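Long-range contacts in inactive glucansucrase (Lactobacillus reuteri, PDB 5JBD), which belongs to glycoside hydrolase family 70, large multidomain proteins built round a TIM barrel, and is an inactive glucansucrase that carries a calcium ion: residues R373-E379 and N456-V460; Y340-F346 and T383-V389; Q93-I97 and L129-A133; N102-E106 and K152-D156. Residue numbers count along the deposited sequence, not the author numbering.

Contact 1. Residues R373-E379 and N456-V460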
loop_
_atom_site.group_PDB
_atom_site.type_symbol
_atom_site.label_atom_id
_atom_site.label_comp_id
_atom_site.label_asym_id
_atom_site.label_seq_id
_atom_site.Cartn_x
_atom_site.Cartn_y
_atom_site.Cartn_z
ATOM N N ARG A 373 21.067 9.871 -19.986
ATOM C CA ARG A 373 22.045 8.827 -20.290
ATOM C C ARG A 373 22.602 8.936 -21.726
ATOM O O ARG A 373 23.062 7.953 -22.293
ATOM C CB ARG A 373 21.447 7.442 -20.019
ATOM C CG ARG A 373 21.139 7.202 -18.550
ATOM C CD ARG A 373 20.607 5.788 -18.273
ATOM N NE ARG A 373 20.481 5.558 -16.824
ATOM C CZ ARG A 373 19.412 5.865 -16.082
ATOM N NH1 ARG A 373 18.318 6.404 -16.628
ATOM N NH2 ARG A 373 19.435 5.642 -14.775
ATOM N N GLN A 374 22.568 10.134 -22.301
ATOM C CA GLN A 374 23.175 10.372 -23.612
ATOM C C GLN A 374 24.645 9.971 -23.590
ATOM O O GLN A 374 25.100 9.236 -24.448
ATOM C CB GLN A 374 23.039 11.836 -24.039
ATOM C CG GLN A 374 23.462 12.093 -25.484
ATOM C CD GLN A 374 22.364 11.794 -26.461
ATOM O OE1 GLN A 374 21.285 12.380 -26.378
ATOM N NE2 GLN A 374 22.635 10.902 -27.425
ATOM N N ASN A 375 25.378 10.472 -22.602
ATOM C CA ASN A 375 26.791 10.166 -22.464
ATOM C C ASN A 375 27.172 10.355 -20.992
ATOM O O ASN A 375 27.717 11.387 -20.578
ATOM C CB ASN A 375 27.620 11.042 -23.410
ATOM C CG ASN A 375 29.016 10.493 -23.656
ATOM O OD1 ASN A 375 29.230 9.282 -23.750
ATOM N ND2 ASN A 375 29.972 11.399 -23.799
ATOM N N ASP A 376 26.841 9.330 -20.211
ATOM C CA ASP A 376 26.969 9.353 -18.750
ATOM C C ASP A 376 28.314 8.730 -18.409
ATOM O O ASP A 376 28.440 7.500 -18.417
ATOM C CB ASP A 376 25.800 8.576 -18.136
ATOM C CG ASP A 376 25.813 8.542 -16.612
ATOM O OD1 ASP A 376 26.800 8.994 -15.960
ATOM O OD2 ASP A 376 24.803 8.008 -16.052
ATOM N N THR A 377 29.303 9.593 -18.127
ATOM C CA THR A 377 30.703 9.169 -17.982
ATOM C C THR A 377 31.376 9.665 -16.698
ATOM O O THR A 377 32.606 9.726 -16.630
ATOM C CB THR A 377 31.548 9.630 -19.198
ATOM O OG1 THR A 377 31.602 11.062 -19.229
ATOM C CG2 THR A 377 30.965 9.103 -20.493
ATOM N N THR A 378 30.569 10.017 -15.698
ATOM C CA THR A 378 31.030 10.474 -14.401
ATOM C C THR A 378 30.363 9.617 -13.327
ATOM O O THR A 378 29.444 8.849 -13.618
ATOM C CB THR A 378 30.648 11.947 -14.166
ATOM O OG1 THR A 378 29.239 12.108 -14.370
ATOM C CG2 THR A 378 31.424 12.881 -15.115
ATOM N N GLU A 379 30.839 9.754 -12.092
ATOM C CA GLU A 379 30.261 9.055 -10.934
ATOM C C GLU A 379 30.035 10.020 -9.776
ATOM O O GLU A 379 30.593 11.114 -9.757
ATOM C CB GLU A 379 31.143 7.869 -10.530
ATOM C CG GLU A 379 30.958 6.659 -11.447
ATOM C CD GLU A 379 31.967 5.567 -11.181
ATOM O OE1 GLU A 379 31.986 4.994 -10.056
ATOM O OE2 GLU A 379 32.741 5.271 -12.111
ATOM N N ASN A 456 21.150 0.039 -17.753
ATOM C CA ASN A 456 21.280 1.459 -17.382
ATOM C C ASN A 456 22.301 1.703 -16.251
ATOM O O ASN A 456 22.324 0.976 -15.255
ATOM C CB ASN A 456 19.915 2.044 -16.965
ATOM C CG ASN A 456 19.113 2.599 -18.137
ATOM O OD1 ASN A 456 19.591 2.716 -19.273
ATOM N ND2 ASN A 456 17.887 2.999 -17.844
ATOM N N LYS A 457 23.119 2.751 -16.415
ATOM C CA LYS A 457 24.047 3.222 -15.387
ATOM C C LYS A 457 23.292 4.117 -14.398
ATOM O O LYS A 457 22.237 4.672 -14.732
ATOM C CB LYS A 457 25.153 4.058 -16.072
ATOM C CG LYS A 457 26.323 4.478 -15.199
ATOM C CD LYS A 457 27.381 5.196 -16.038
ATOM C CE LYS A 457 28.595 5.611 -15.219
ATOM N NZ LYS A 457 28.214 6.520 -14.117
ATOM N N ASP A 458 23.881 4.335 -13.224
ATOM C CA ASP A 458 23.330 5.242 -12.233
ATOM C C ASP A 458 21.891 4.876 -11.848
ATOM O O ASP A 458 20.970 5.702 -11.923
ATOM C CB ASP A 458 23.478 6.708 -12.673
ATOM C CG ASP A 458 24.919 7.202 -12.553
ATOM O OD1 ASP A 458 25.501 7.096 -11.458
ATOM O OD2 ASP A 458 25.461 7.684 -13.564
ATOM N N THR A 459 21.725 3.614 -11.473
ATOM C CA THR A 459 20.496 3.133 -10.870
ATOM C C THR A 459 20.679 1.785 -10.181
ATOM O O THR A 459 21.575 1.023 -10.526
ATOM C CB THR A 459 19.332 3.014 -11.923
ATOM O OG1 THR A 459 18.082 2.838 -11.243
ATOM C CG2 THR A 459 19.558 1.867 -12.875
ATOM N N VAL A 460 19.815 1.497 -9.205
ATOM C CA VAL A 460 19.632 0.140 -8.712
ATOM C C VAL A 460 18.328 -0.381 -9.330
ATOM O O VAL A 460 17.246 0.025 -8.919
ATOM C CB VAL A 460 19.578 0.069 -7.166
ATOM C CG1 VAL A 460 19.402 -1.378 -6.706
ATOM C CG2 VAL A 460 20.834 0.690 -6.564
#
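The ammonium group of Lys457 is the polar centre of this buried contact. Its NZ donates to Thr378 O at 2.7 Å, forms a salt bridge with Asp458 OD2 at 3.0 Å and makes a longer, weaker one with Asp376 OD1 at 3.4 Å. Asp376, Lys457 and Asp458 form a salt-bridge network, in which Asp376 OD2 and Asp458 OD2 lie 2.6 Å apart. The other oxygen of Asp458 is held by Ser643. A second polar cluster forms round Arg373, whose NE and NH2 both donate to Lys457 O, at 2.9 and 3.0 Å, while NH2 also makes a weak bond to Asp458 O at 3.2 Å. The left-handed backbone of Asp458 belongs to the turn that leads from helix 446-455 into the barrel strand 460-464. Strand 375-376 pairs with strand 501-505 of an antiparallel sheet, so the contact ties the TIM barrel to that sheet. Farther out, the amide of Asn456, bound to Gln501, covers one face of the guanidinium, and its OD1 is 3.4 Å from Arg373 CD. Thr459 CB lies 3.9 Å from Arg373 NH2. At the exposed margin Glu379, whose carboxylate reaches Ala645 N, sets its CG 3.8 Å from Lys457 NZ.

Contact 2. Residues Y340-F346 and T383-V389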
loop_
_atom_site.group_PDB
_atom_site.type_symbol
_atom_site.label_atom_id
_atom_site.label_comp_id
_atom_site.label_asym_id
_atom_site.label_seq_id
_atom_site.Cartn_x
_atom_site.Cartn_y
_atom_site.Cartn_z
ATOM N N TYR A 340 15.986 7.411 -4.106
ATOM C CA TYR A 340 14.827 8.011 -4.781
ATOM C C TYR A 340 14.233 7.012 -5.796
ATOM O O TYR A 340 14.983 6.380 -6.540
ATOM C CB TYR A 340 15.262 9.326 -5.511
ATOM C CG TYR A 340 14.265 9.775 -6.542
ATOM C CD1 TYR A 340 13.058 10.330 -6.154
ATOM C CD2 TYR A 340 14.512 9.627 -7.914
ATOM C CE1 TYR A 340 12.102 10.697 -7.089
ATOM C CE2 TYR A 340 13.569 10.015 -8.859
ATOM C CZ TYR A 340 12.356 10.535 -8.439
ATOM O OH TYR A 340 11.386 10.897 -9.354
ATOM N N MET A 341 12.903 6.885 -5.867
ATOM C CA MET A 341 12.271 6.000 -6.882
ATOM C C MET A 341 12.068 6.738 -8.205
ATOM O O MET A 341 11.281 7.685 -8.286
ATOM C CB MET A 341 10.922 5.442 -6.392
ATOM C CG MET A 341 10.377 4.320 -7.265
ATOM S SD MET A 341 9.016 3.378 -6.535
ATOM C CE MET A 341 7.595 4.121 -7.332
ATOM N N ASP A 342 12.779 6.304 -9.244
ATOM C CA ASP A 342 12.720 6.954 -10.564
ATOM C C ASP A 342 11.485 6.496 -11.353
ATOM O O ASP A 342 11.586 5.739 -12.329
ATOM C CB ASP A 342 14.031 6.697 -11.338
ATOM C CG ASP A 342 14.125 7.474 -12.643
ATOM O OD1 ASP A 342 13.380 8.463 -12.874
ATOM O OD2 ASP A 342 14.985 7.108 -13.450
ATOM N N SER A 343 10.318 6.978 -10.928
ATOM C CA SER A 343 9.066 6.625 -11.587
ATOM C C SER A 343 9.012 7.129 -13.030
ATOM O O SER A 343 8.352 6.516 -13.876
ATOM C CB SER A 343 7.853 7.124 -10.780
ATOM O OG SER A 343 7.747 8.529 -10.754
ATOM N N GLY A 344 9.690 8.256 -13.301
ATOM C CA GLY A 344 9.813 8.790 -14.641
ATOM C C GLY A 344 10.283 7.765 -15.654
ATOM O O GLY A 344 9.736 7.690 -16.746
ATOM N N GLU A 345 11.273 6.958 -15.262
ATOM C CA GLU A 345 11.802 5.909 -16.128
ATOM C C GLU A 345 10.749 4.858 -16.450
ATOM O O GLU A 345 10.676 4.386 -17.586
ATOM C CB GLU A 345 13.050 5.250 -15.508
ATOM C CG GLU A 345 13.632 4.056 -16.265
ATOM C CD GLU A 345 14.319 4.426 -17.587
ATOM O OE1 GLU A 345 14.593 5.618 -17.814
ATOM O OE2 GLU A 345 14.571 3.519 -18.418
ATOM N N PHE A 346 9.955 4.485 -15.446
ATOM C CA PHE A 346 8.856 3.537 -15.664
ATOM C C PHE A 346 7.836 4.036 -16.697
ATOM O O PHE A 346 7.491 3.307 -17.631
ATOM C CB PHE A 346 8.150 3.202 -14.339
ATOM C CG PHE A 346 6.801 2.568 -14.525
ATOM C CD1 PHE A 346 6.695 1.227 -14.869
ATOM C CD2 PHE A 346 5.642 3.323 -14.390
ATOM C CE1 PHE A 346 5.442 0.638 -15.053
ATOM C CE2 PHE A 346 4.392 2.745 -14.583
ATOM C CZ PHE A 346 4.296 1.411 -14.923
ATOM N N THR A 383 21.446 11.453 -9.003
ATOM C CA THR A 383 20.646 11.173 -7.815
ATOM C C THR A 383 20.554 9.660 -7.581
ATOM O O THR A 383 20.037 8.944 -8.459
ATOM C CB THR A 383 19.237 11.736 -7.990
ATOM O OG1 THR A 383 19.342 13.134 -8.251
ATOM C CG2 THR A 383 18.379 11.492 -6.739
ATOM N N PRO A 384 21.061 9.162 -6.415
ATOM C CA PRO A 384 20.949 7.728 -6.092
ATOM C C PRO A 384 19.511 7.269 -6.168
ATOM O O PRO A 384 18.641 7.859 -5.517
ATOM C CB PRO A 384 21.475 7.648 -4.643
ATOM C CG PRO A 384 22.418 8.786 -4.539
ATOM C CD PRO A 384 21.805 9.886 -5.354
ATOM N N ASN A 385 19.237 6.278 -7.010
ATOM C CA ASN A 385 17.858 5.949 -7.346
ATOM C C ASN A 385 17.659 4.464 -7.619
ATOM O O ASN A 385 18.617 3.737 -7.907
ATOM C CB ASN A 385 17.369 6.764 -8.546
ATOM C CG ASN A 385 18.009 6.331 -9.842
ATOM O OD1 ASN A 385 17.505 5.441 -10.540
ATOM N ND2 ASN A 385 19.154 6.916 -10.145
ATOM N N TRP A 386 16.407 4.034 -7.494
ATOM C CA TRP A 386 15.967 2.697 -7.899
ATOM C C TRP A 386 14.889 2.827 -8.986
ATOM O O TRP A 386 14.153 3.815 -9.029
ATOM C CB TRP A 386 15.494 1.824 -6.710
ATOM C CG TRP A 386 14.331 2.286 -5.888
ATOM C CD1 TRP A 386 14.207 3.470 -5.198
ATOM C CD2 TRP A 386 13.154 1.527 -5.579
ATOM N NE1 TRP A 386 13.011 3.502 -4.516
ATOM C CE2 TRP A 386 12.354 2.318 -4.717
ATOM C CE3 TRP A 386 12.697 0.253 -5.945
ATOM C CZ2 TRP A 386 11.116 1.882 -4.227
ATOM C CZ3 TRP A 386 11.470 -0.184 -5.447
ATOM C CH2 TRP A 386 10.690 0.638 -4.605
ATOM N N SER A 387 14.890 1.886 -9.922
ATOM C CA SER A 387 14.022 1.974 -11.094
ATOM C C SER A 387 13.406 0.612 -11.336
ATOM O O SER A 387 13.913 -0.401 -10.849
ATOM C CB SER A 387 14.814 2.453 -12.334
ATOM O OG SER A 387 15.951 1.627 -12.572
ATOM N N PHE A 388 12.347 0.581 -12.128
ATOM C CA PHE A 388 11.623 -0.656 -12.369
ATOM C C PHE A 388 10.875 -0.643 -13.696
ATOM O O PHE A 388 10.508 0.421 -14.208
ATOM C CB PHE A 388 10.621 -0.885 -11.212
ATOM C CG PHE A 388 9.618 0.220 -11.081
ATOM C CD1 PHE A 388 9.964 1.409 -10.442
ATOM C CD2 PHE A 388 8.372 0.116 -11.669
ATOM C CE1 PHE A 388 9.062 2.456 -10.347
ATOM C CE2 PHE A 388 7.463 1.163 -11.591
ATOM C CZ PHE A 388 7.804 2.322 -10.919
ATOM N N VAL A 389 10.623 -1.854 -14.209
ATOM C CA VAL A 389 9.705 -2.125 -15.327
ATOM C C VAL A 389 8.285 -2.390 -14.806
ATOM O O VAL A 389 7.297 -1.967 -15.423
ATOM C CB VAL A 389 10.198 -3.340 -16.155
ATOM C CG1 VAL A 389 9.156 -3.808 -17.175
ATOM C CG2 VAL A 389 11.515 -2.996 -16.870
HETATM O O HOH W 1 16.996 5.312 -13.282
HETATM O O HOH W 2 11.594 3.089 -13.135
#
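Two neighbouring parallel strands of the TIM barrel, 340-341 and 385-388, run side by side and then part. Where they are close, Tyr340 N donates to Pro384 O (3.0 Å), Trp386 N to Tyr340 O (2.9 Å) and Asp342 N to Trp386 O (2.9 Å). An inverse gamma turn centred on Asp342 then swings the first chain into helix 343-354. Water 2 fills the gap that opens, accepting from Phe388 N and donating to Asp342 O, each at 2.8 Å; water 1 donates to both Asp342 OD2 and Asn385 OD1, and Asp342 OD2 is also bonded to Ser369. On the Met341 and Trp386 face, the extended methionine lies across the indole: Met341 CG sits 4.1 Å from the centroid of the five-membered ring of Trp386, and SD is 4.0 Å from that of its six-membered ring, a Met-aromatic contact. Its tip reaches on to Phe388, with Met341 CE 3.7 Å from Phe388 CE1. Phe346 presses its CB over the face of the Phe388 ring, a CH-pi contact 3.9 Å from the centroid, while the two phenyl rings, tilted by 21°, are slid apart and barely overlap. Tyr340 and Asn385 share the other face, where Thr383 CG2 packs 4.0 Å from Tyr340 CB. Beyond this pair, Tyr340 rests on Ala328 and Leu331 of helix 326-333, Ser387 and Val389 meet helix 446-455, and strand 460-464 adjoins strand 385-388.

Contact 3. Residues Q93-I97 and L129-A133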
loop_
_atom_site.group_PDB
_atom_site.type_symbol
_atom_site.label_atom_id
_atom_site.label_comp_id
_atom_site.label_asym_id
_atom_site.label_seq_id
_atom_site.Cartn_x
_atom_site.Cartn_y
_atom_site.Cartn_z
ATOM N N GLN A 93 -38.726 6.866 12.131
ATOM C CA GLN A 93 -39.663 6.102 12.946
ATOM C C GLN A 93 -40.733 5.458 12.068
ATOM O O GLN A 93 -41.011 4.259 12.186
ATOM C CB GLN A 93 -40.305 7.001 14.014
ATOM C CG GLN A 93 -41.291 6.304 14.956
ATOM C CD GLN A 93 -41.950 7.254 15.941
ATOM O OE1 GLN A 93 -41.921 8.456 15.754
ATOM N NE2 GLN A 93 -42.548 6.709 16.993
ATOM N N ALA A 94 -41.335 6.258 11.194
ATOM C CA ALA A 94 -42.362 5.752 10.282
ATOM C C ALA A 94 -41.760 4.718 9.332
ATOM O O ALA A 94 -42.398 3.700 9.067
ATOM C CB ALA A 94 -43.028 6.887 9.517
ATOM N N GLN A 95 -40.524 4.945 8.875
ATOM C CA GLN A 95 -39.816 3.946 8.057
ATOM C C GLN A 95 -39.579 2.630 8.792
ATOM O O GLN A 95 -39.764 1.555 8.216
ATOM C CB GLN A 95 -38.468 4.454 7.563
ATOM C CG GLN A 95 -38.499 5.528 6.485
ATOM C CD GLN A 95 -37.096 5.988 6.146
ATOM O OE1 GLN A 95 -36.251 5.183 5.769
ATOM N NE2 GLN A 95 -36.828 7.278 6.316
ATOM N N PHE A 96 -39.186 2.716 10.064
ATOM C CA PHE A 96 -38.996 1.519 10.891
ATOM C C PHE A 96 -40.273 0.693 10.975
ATOM O O PHE A 96 -40.246 -0.523 10.775
ATOM C CB PHE A 96 -38.518 1.896 12.293
ATOM C CG PHE A 96 -38.333 0.722 13.204
ATOM C CD1 PHE A 96 -37.162 -0.033 13.153
ATOM C CD2 PHE A 96 -39.310 0.373 14.122
ATOM C CE1 PHE A 96 -36.980 -1.117 13.991
ATOM C CE2 PHE A 96 -39.139 -0.721 14.961
ATOM C CZ PHE A 96 -37.969 -1.465 14.896
ATOM N N ILE A 97 -41.386 1.363 11.251
ATOM C CA ILE A 97 -42.693 0.706 11.380
ATOM C C ILE A 97 -43.084 0.010 10.071
ATOM O O ILE A 97 -43.412 -1.185 10.071
ATOM C CB ILE A 97 -43.787 1.706 11.862
ATOM C CG1 ILE A 97 -43.492 2.153 13.306
ATOM C CG2 ILE A 97 -45.184 1.085 11.794
ATOM C CD1 ILE A 97 -44.219 3.412 13.748
ATOM N N LEU A 129 -48.167 7.465 15.658
ATOM C CA LEU A 129 -46.859 6.805 15.456
ATOM C C LEU A 129 -46.362 6.130 16.735
ATOM O O LEU A 129 -45.845 5.016 16.685
ATOM C CB LEU A 129 -45.783 7.782 14.960
ATOM C CG LEU A 129 -45.843 8.286 13.520
ATOM C CD1 LEU A 129 -44.671 9.220 13.264
ATOM C CD2 LEU A 129 -45.841 7.143 12.514
ATOM N N ALA A 130 -46.515 6.807 17.873
ATOM C CA ALA A 130 -46.082 6.260 19.160
ATOM C C ALA A 130 -46.855 4.987 19.474
ATOM O O ALA A 130 -46.277 3.980 19.871
ATOM C CB ALA A 130 -46.264 7.289 20.269
ATOM N N ASN A 131 -48.170 5.043 19.275
ATOM C CA ASN A 131 -49.046 3.900 19.485
ATOM C C ASN A 131 -48.717 2.723 18.563
ATOM O O ASN A 131 -48.660 1.584 19.033
ATOM C CB ASN A 131 -50.508 4.332 19.343
ATOM C CG ASN A 131 -51.487 3.250 19.720
ATOM O OD1 ASN A 131 -52.100 2.620 18.853
ATOM N ND2 ASN A 131 -51.656 3.033 21.013
ATOM N N MET A 132 -48.488 2.992 17.277
ATOM C CA MET A 132 -48.044 1.944 16.349
ATOM C C MET A 132 -46.687 1.357 16.768
ATOM O O MET A 132 -46.506 0.142 16.733
ATOM C CB MET A 132 -47.965 2.461 14.910
ATOM C CG MET A 132 -49.319 2.769 14.300
ATOM S SD MET A 132 -49.161 3.430 12.630
ATOM C CE MET A 132 -50.743 3.007 11.899
ATOM N N ALA A 133 -45.752 2.214 17.185
ATOM C CA ALA A 133 -44.440 1.750 17.654
ATOM C C ALA A 133 -44.538 0.866 18.912
ATOM O O ALA A 133 -43.839 -0.135 19.009
ATOM C CB ALA A 133 -43.504 2.924 17.901
#
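Ile97, Leu129 and Gln93 account for most of the surface buried where helix 90-101 meets helix 126-147. The local axes approach to 10.3 Å and run in the same general direction, inclined by 36°. Ile97 is the main bump: its CD1 lies against the opposite backbone, 3.7 Å from Leu129 O, with Met132 CB at 4.0 Å and Ala133 CB at 4.2 Å from the same Ile97 methyl. Leu129 answers from its own helix, placing CD2 4.1 Å from Ala94 CB and 4.3 Å from Ile97 CD1. Gln93 stretches its all-trans chain along the partly exposed side, where its OE1 is 3.8 Å from Leu129 CD1 and its NE2 is 4.0 Å from Ala133 CB. The helices probably belong to the helical domain IV of family 70 proteins. Although the glutamine amide approaches Leu129 O, its NE2 remains 3.7 Å from it, and the segments share no hydrogen bond; the joint therefore depends on apolar packing and close fit rather than directional bonds.

Contact 4. Residues N102-E106 and K152-D156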
loop_
_atom_site.group_PDB
_atom_site.type_symbol
_atom_site.label_atom_id
_atom_site.label_comp_id
_atom_site.label_asym_id
_atom_site.label_seq_id
_atom_site.Cartn_x
_atom_site.Cartn_y
_atom_site.Cartn_z
ATOM N N ASN A 102 -43.640 -4.973 6.931
ATOM C CA ASN A 102 -43.418 -5.620 5.622
ATOM C C ASN A 102 -42.352 -6.738 5.586
ATOM O O ASN A 102 -42.164 -7.359 4.538
ATOM C CB ASN A 102 -43.104 -4.565 4.545
ATOM C CG ASN A 102 -44.358 -3.951 3.953
ATOM O OD1 ASN A 102 -44.995 -4.545 3.081
ATOM N ND2 ASN A 102 -44.728 -2.762 4.432
ATOM N N ASN A 103 -41.681 -7.013 6.708
ATOM C CA ASN A 103 -40.621 -8.034 6.761
ATOM C C ASN A 103 -40.759 -8.968 7.973
ATOM O O ASN A 103 -39.802 -9.211 8.715
ATOM C CB ASN A 103 -39.252 -7.352 6.721
ATOM C CG ASN A 103 -38.922 -6.801 5.346
ATOM O OD1 ASN A 103 -38.500 -7.542 4.470
ATOM N ND2 ASN A 103 -39.142 -5.503 5.142
ATOM N N GLY A 104 -41.966 -9.508 8.140
ATOM C CA GLY A 104 -42.240 -10.557 9.115
ATOM C C GLY A 104 -42.885 -10.160 10.438
ATOM O O GLY A 104 -43.039 -11.015 11.300
ATOM N N TYR A 105 -43.296 -8.902 10.605
ATOM C CA TYR A 105 -43.892 -8.457 11.877
ATOM C C TYR A 105 -45.276 -7.844 11.676
ATOM O O TYR A 105 -45.589 -6.768 12.193
ATOM C CB TYR A 105 -42.948 -7.486 12.584
ATOM C CG TYR A 105 -41.552 -8.052 12.830
ATOM C CD1 TYR A 105 -40.568 -7.992 11.838
ATOM C CD2 TYR A 105 -41.219 -8.644 14.047
ATOM C CE1 TYR A 105 -39.303 -8.496 12.053
ATOM C CE2 TYR A 105 -39.950 -9.156 14.268
ATOM C CZ TYR A 105 -38.993 -9.081 13.268
ATOM O OH TYR A 105 -37.724 -9.574 13.468
ATOM N N GLU A 106 -46.100 -8.563 10.928
ATOM C CA GLU A 106 -47.492 -8.190 10.676
ATOM C C GLU A 106 -48.385 -8.804 11.762
ATOM O O GLU A 106 -48.187 -9.952 12.146
ATOM C CB GLU A 106 -47.904 -8.700 9.283
ATOM C CG GLU A 106 -48.986 -7.875 8.601
ATOM C CD GLU A 106 -49.289 -8.300 7.162
ATOM O OE1 GLU A 106 -48.644 -9.233 6.633
ATOM O OE2 GLU A 106 -50.196 -7.691 6.558
ATOM N N LYS A 152 -32.870 -13.362 14.640
ATOM C CA LYS A 152 -33.627 -12.832 13.500
ATOM C C LYS A 152 -33.792 -11.305 13.614
ATOM O O LYS A 152 -33.531 -10.579 12.656
ATOM C CB LYS A 152 -35.000 -13.498 13.374
ATOM C CG LYS A 152 -35.710 -13.189 12.053
ATOM C CD LYS A 152 -37.149 -13.692 12.046
ATOM C CE LYS A 152 -37.870 -13.306 10.755
ATOM N NZ LYS A 152 -38.113 -11.838 10.616
ATOM N N LEU A 153 -34.225 -10.837 14.786
ATOM C CA LEU A 153 -34.377 -9.393 15.050
ATOM C C LEU A 153 -33.109 -8.616 14.740
ATOM O O LEU A 153 -33.160 -7.571 14.069
ATOM C CB LEU A 153 -34.807 -9.148 16.512
ATOM C CG LEU A 153 -34.911 -7.695 16.999
ATOM C CD1 LEU A 153 -35.866 -6.883 16.136
ATOM C CD2 LEU A 153 -35.385 -7.674 18.445
ATOM N N ALA A 154 -31.970 -9.132 15.200
ATOM C CA ALA A 154 -30.678 -8.496 14.952
ATOM C C ALA A 154 -30.374 -8.303 13.455
ATOM O O ALA A 154 -29.912 -7.232 13.039
ATOM C CB ALA A 154 -29.556 -9.289 15.615
ATOM N N ASN A 155 -30.638 -9.341 12.667
ATOM C CA ASN A 155 -30.506 -9.268 11.196
ATOM C C ASN A 155 -31.496 -8.265 10.580
ATOM O O ASN A 155 -31.137 -7.516 9.691
ATOM C CB ASN A 155 -30.718 -10.653 10.555
ATOM C CG ASN A 155 -29.609 -11.654 10.894
ATOM O OD1 ASN A 155 -28.453 -11.288 11.109
ATOM N ND2 ASN A 155 -29.966 -12.928 10.910
ATOM N N ASP A 156 -32.735 -8.262 11.072
ATOM C CA ASP A 156 -33.762 -7.345 10.576
ATOM C C ASP A 156 -33.409 -5.891 10.894
ATOM O O ASP A 156 -33.603 -5.015 10.055
ATOM C CB ASP A 156 -35.141 -7.738 11.115
ATOM C CG ASP A 156 -35.627 -9.079 10.558
ATOM O OD1 ASP A 156 -35.178 -9.466 9.460
ATOM O OD2 ASP A 156 -36.452 -9.747 11.207
#
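This contact pins the loop between helices 90-101 and 114-117 to helix 151-162, within a small cluster of helices that also includes helix 126-147, an arrangement consistent with the helical domain IV of family 70 proteins. Lys152 extends its side chain toward the loop and curls at the end, leaving NZ 3.7 Å from both Asn103 O and Tyr105 OH. Gly104 passes beside this amine with backbone angles of 100° and 7°, where any beta carbon would jam against the preceding carbonyl and would also lie only 3.1 Å from Lys152 NZ. Leu153 comes next and faces sideways; Tyr105 OH sits 3.7 Å from Leu153 CA and 4.2 Å from Leu153 CD1. The leucine packs on Ile140 and Ile144 of helix 126-147, and the tyrosine ring meets that of Phe100, so apolar groups back the polar end of the contact. One turn beyond Lys152, Asp156 turns its carboxylate to the loop and closes an i to i+4 salt bridge, with Lys152 NZ 2.7 Å from Asp156 OD2. Lying near the plane of the Tyr105 ring, Asp156 OD2 also accepts a hydrogen bond from Tyr105 OH at 2.6 Å.

Overall arrangement
The four contacts form two separate pairs. Contacts 1 and 2, with centres 13 Å apart, meet at the barrel wall: strand 460-464 lies beside strand 385-388, and Thr459 OG1 is 2.8 Å from both Asn385 OD1 and Ser387 OG, probable hydrogen bonds. Contacts 3 and 4 lie 14 Å apart between centres, about 5 Å between nearest atoms; their segments alternate along the chain, and helices 126-147 and 151-162 are consecutive. The pairs sit on opposite sides of the chain's centre, contacts 1 and 3 being 75 Å apart between centres. None of the four contains a calcium ligand; Glu237, Asp243, Asn287 and Asn751 form that site.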